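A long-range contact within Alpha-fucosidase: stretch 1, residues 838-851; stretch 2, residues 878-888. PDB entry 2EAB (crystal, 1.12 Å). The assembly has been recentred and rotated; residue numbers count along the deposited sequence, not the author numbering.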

# COMPACT_ATOMS: atom_id res chain seq x y z
N ARG A 838 25.00 4.42 11.45
CA ARG A 838 25.00 5.85 11.16
C ARG A 838 23.59 6.37 11.37
O ARG A 838 22.65 5.95 10.68
CB ARG A 838 25.49 6.12 9.74
CG ARG A 838 26.95 5.70 9.52
CD ARG A 838 27.47 6.06 8.13
NE ARG A 838 27.36 7.49 7.84
CZ ARG A 838 28.26 8.41 8.20
NH1 ARG A 838 29.35 8.07 8.87
NH2 ARG A 838 28.05 9.68 7.88
N LEU A 839 23.43 7.26 12.35
CA LEU A 839 22.13 7.76 12.75
C LEU A 839 22.08 9.26 12.48
O LEU A 839 22.73 10.04 13.17
CB LEU A 839 21.89 7.47 14.23
CG LEU A 839 20.50 7.81 14.77
CD1 LEU A 839 19.50 6.71 14.39
CD2 LEU A 839 20.54 8.01 16.28
N THR A 840 21.32 9.65 11.46
CA THR A 840 21.16 11.06 11.15
C THR A 840 19.90 11.56 11.82
O THR A 840 18.79 11.10 11.52
CB THR A 840 21.05 11.30 9.63
OG1 THR A 840 22.16 10.70 8.97
CG2 THR A 840 21.01 12.79 9.33
N SER A 841 20.05 12.49 12.76
CA SER A 841 18.89 13.07 13.42
C SER A 841 18.34 14.19 12.56
O SER A 841 19.00 15.21 12.37
CB SER A 841 19.27 13.61 14.79
OG SER A 841 18.12 14.14 15.42
N ASN A 842 17.14 14.01 12.03
CA ASN A 842 16.55 15.02 11.15
C ASN A 842 15.74 16.08 11.89
O ASN A 842 15.50 17.17 11.35
CB ASN A 842 15.71 14.36 10.05
CG ASN A 842 16.51 13.35 9.24
OD1 ASN A 842 16.07 12.21 9.03
ND2 ASN A 842 17.68 13.76 8.80
N LYS A 843 15.34 15.78 13.12
CA LYS A 843 14.51 16.69 13.91
C LYS A 843 15.07 17.03 15.29
O LYS A 843 14.46 17.79 16.03
CB LYS A 843 13.08 16.15 14.03
CG LYS A 843 12.31 16.10 12.71
CD LYS A 843 11.99 17.48 12.13
CE LYS A 843 10.75 18.08 12.78
NZ LYS A 843 10.25 19.25 12.02
N GLY A 844 16.22 16.46 15.65
CA GLY A 844 16.85 16.75 16.95
C GLY A 844 16.21 16.08 18.15
O GLY A 844 16.41 16.51 19.29
N LYS A 845 15.44 15.02 17.92
CA LYS A 845 14.81 14.31 19.03
C LYS A 845 15.85 13.47 19.78
O LYS A 845 16.87 13.08 19.22
CB LYS A 845 13.65 13.43 18.53
CG LYS A 845 12.56 14.19 17.74
CD LYS A 845 11.87 15.30 18.56
CE LYS A 845 11.09 16.28 17.68
NZ LYS A 845 9.91 15.68 16.98
N GLN A 846 15.57 13.19 21.05
CA GLN A 846 16.44 12.32 21.83
C GLN A 846 16.61 10.99 21.12
O GLN A 846 15.63 10.40 20.65
CB GLN A 846 15.83 12.07 23.21
CG GLN A 846 16.69 11.19 24.08
CD GLN A 846 16.04 10.87 25.40
OE1 GLN A 846 14.94 10.30 25.45
NE2 GLN A 846 16.71 11.21 26.48
N ALA A 847 17.86 10.53 21.03
CA ALA A 847 18.14 9.20 20.50
C ALA A 847 18.12 8.15 21.60
O ALA A 847 18.63 8.38 22.70
CB ALA A 847 19.47 9.18 19.77
N ALA A 848 17.51 7.01 21.29
CA ALA A 848 17.50 5.85 22.18
C ALA A 848 17.64 4.66 21.26
O ALA A 848 16.74 4.37 20.46
CB ALA A 848 16.20 5.80 22.98
N VAL A 849 18.80 4.00 21.33
CA VAL A 849 19.20 3.03 20.32
C VAL A 849 19.47 1.65 20.93
O VAL A 849 20.35 1.51 21.79
CB VAL A 849 20.44 3.51 19.53
CG1 VAL A 849 20.79 2.54 18.43
CG2 VAL A 849 20.22 4.91 18.96
N LYS A 850 18.70 0.66 20.47
CA LYS A 850 18.97 -0.74 20.76
C LYS A 850 19.75 -1.31 19.59
O LYS A 850 19.46 -0.99 18.43
CB LYS A 850 17.66 -1.52 20.92
CG LYS A 850 17.84 -2.94 21.44
CD LYS A 850 16.51 -3.67 21.61
CE LYS A 850 16.73 -5.08 22.13
NZ LYS A 850 15.45 -5.81 22.31
N ILE A 851 20.74 -2.14 19.88
CA ILE A 851 21.44 -2.87 18.83
C ILE A 851 21.23 -4.34 19.13
O ILE A 851 21.91 -4.93 19.97
CB ILE A 851 22.93 -2.48 18.71
CG1 ILE A 851 23.06 -0.98 18.39
CG2 ILE A 851 23.62 -3.31 17.63
CD1 ILE A 851 24.49 -0.44 18.42
N GLY A 878 18.05 -7.62 30.66
CA GLY A 878 19.43 -7.35 30.24
C GLY A 878 19.61 -6.76 28.86
O GLY A 878 20.72 -6.74 28.34
N ALA A 879 18.52 -6.28 28.24
CA ALA A 879 18.63 -5.53 26.99
C ALA A 879 18.99 -4.09 27.32
O ALA A 879 18.51 -3.54 28.31
CB ALA A 879 17.33 -5.59 26.21
N SER A 880 19.84 -3.48 26.49
CA SER A 880 20.31 -2.12 26.73
C SER A 880 20.05 -1.17 25.56
O SER A 880 20.01 -1.58 24.40
CB SER A 880 21.81 -2.11 27.04
OG SER A 880 22.07 -2.67 28.32
N LEU A 881 19.87 0.11 25.90
CA LEU A 881 19.86 1.19 24.93
C LEU A 881 20.99 2.17 25.20
O LEU A 881 21.39 2.38 26.36
CB LEU A 881 18.55 1.99 24.98
CG LEU A 881 17.20 1.30 24.96
CD1 LEU A 881 16.13 2.37 24.98
CD2 LEU A 881 17.02 0.42 23.74
N LEU A 882 21.50 2.77 24.13
CA LEU A 882 22.30 3.98 24.21
C LEU A 882 21.37 5.17 24.07
O LEU A 882 20.60 5.26 23.11
CB LEU A 882 23.33 4.01 23.08
CG LEU A 882 24.52 3.07 23.22
CD1 LEU A 882 25.16 2.80 21.87
CD2 LEU A 882 25.55 3.64 24.20
N VAL A 883 21.43 6.09 25.03
CA VAL A 883 20.55 7.25 25.05
C VAL A 883 21.39 8.51 25.00
O VAL A 883 22.27 8.72 25.84
CB VAL A 883 19.66 7.25 26.32
CG1 VAL A 883 18.76 8.48 26.35
CG2 VAL A 883 18.82 5.98 26.39
N PHE A 884 21.11 9.37 24.02
CA PHE A 884 21.88 10.60 23.85
C PHE A 884 21.08 11.70 23.19
O PHE A 884 20.13 11.44 22.44
CB PHE A 884 23.20 10.34 23.10
CG PHE A 884 23.06 9.63 21.77
CD1 PHE A 884 23.10 10.34 20.57
CD2 PHE A 884 22.92 8.24 21.72
CE1 PHE A 884 23.00 9.68 19.34
CE2 PHE A 884 22.80 7.58 20.49
CZ PHE A 884 22.85 8.30 19.31
N ASP A 885 21.44 12.94 23.51
CA ASP A 885 20.87 14.10 22.84
C ASP A 885 21.33 14.14 21.40
O ASP A 885 22.42 13.69 21.07
CB ASP A 885 21.33 15.39 23.52
CG ASP A 885 20.79 15.55 24.92
OD1 ASP A 885 19.78 14.90 25.28
OD2 ASP A 885 21.39 16.33 25.69
N THR A 886 20.48 14.69 20.53
CA THR A 886 20.89 14.94 19.16
C THR A 886 20.51 16.35 18.74
O THR A 886 19.72 17.04 19.40
CB THR A 886 20.26 13.96 18.14
OG1 THR A 886 18.87 14.27 17.97
CG2 THR A 886 20.43 12.51 18.57
N THR A 887 21.09 16.77 17.62
CA THR A 887 20.77 18.04 16.99
C THR A 887 20.41 17.78 15.54
O THR A 887 21.10 17.02 14.85
CB THR A 887 21.96 19.01 17.05
OG1 THR A 887 23.09 18.43 16.40
CG2 THR A 887 22.31 19.29 18.49
N ALA A 888 19.32 18.40 15.10
CA ALA A 888 18.85 18.24 13.72
C ALA A 888 19.96 18.57 12.73
O ALA A 888 20.61 19.62 12.84
CB ALA A 888 17.64 19.13 13.48
O HOH W 1 19.29 12.44 26.42
O HOH W 2 21.03 -3.27 22.54

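The side-chain hydroxyl of Thr 886 does the work of a backbone group where this antiparallel ladder runs out. It donates a short hydrogen bond from Thr 886 OG1 to Lys 845 O, 2.6 Å long, and a second hydroxyl lies close by, with Ser 841 OG 2.7 Å from Thr 886 OG1. A buried threonine thus ties the loop that follows strand 838-841 to the other stretch, at a point beyond the reach of regular strand pairing.

The principle is that a β-ladder is held by its backbone, while side chains fix its ends and faces. Strands 847-851 and 880-884 run antiparallel, their directions 154° apart. Ala 847 and Phe 884 form one hydrogen-bonded pair: Ala 847 N donates to Phe 884 O at 2.8 Å, and Phe 884 N to Ala 847 O at 3.0 Å. Two residues along, Val 849 N reaches Leu 882 O at 2.8 Å and Leu 882 N returns to Val 849 O at 2.9 Å. Between them lies the non-hydrogen-bonded pair Ala 848 and Val 883, whose CA atoms approach to 4.4 Å. Here the carbonyls also receive CA-H...O contacts, such as Val 883 CA to Ala 847 O at 3.2 Å. Beyond Val 849 the direct ladder gives way to solvent: water 2 accepts from Ile 851 N (2.9 Å) and donates to Ser 880 O (2.7 Å), bridging the strands.

Alternation sends Ala 847, Val 849, Leu 882 and Phe 884 to one face of the sheet. There the Phe 884 ring, with chi1 in the p well, is covered over one face by the methyl of Ala 847; Ala 847 CB sits 3.6 Å from the centroid of the Phe 884 ring, only 14° off its normal, a CH-pi contact. Leu 839 CD2 packs obliquely against Phe 884 CZ at 3.8 Å, so strand 838-841 also contributes to this apolar cluster. On the other face, Ala 848 CB meets Leu 881 CD1 at 4.0 Å, and Lys 850 lends the aliphatic part of its fully extended chain, with Lys 850 CB 3.5 Å from Leu 881 CD2.

At the loop end, Gly 844 has a positive phi, a conformation that favours glycine, and a CB there would lie tightly against the backbone of Ala 888. Gln 846 and Asp 885 meet through water 1, which accepts from Gln 846 NE2 at 2.9 Å and donates to Asp 885 OD1 at 2.8 Å.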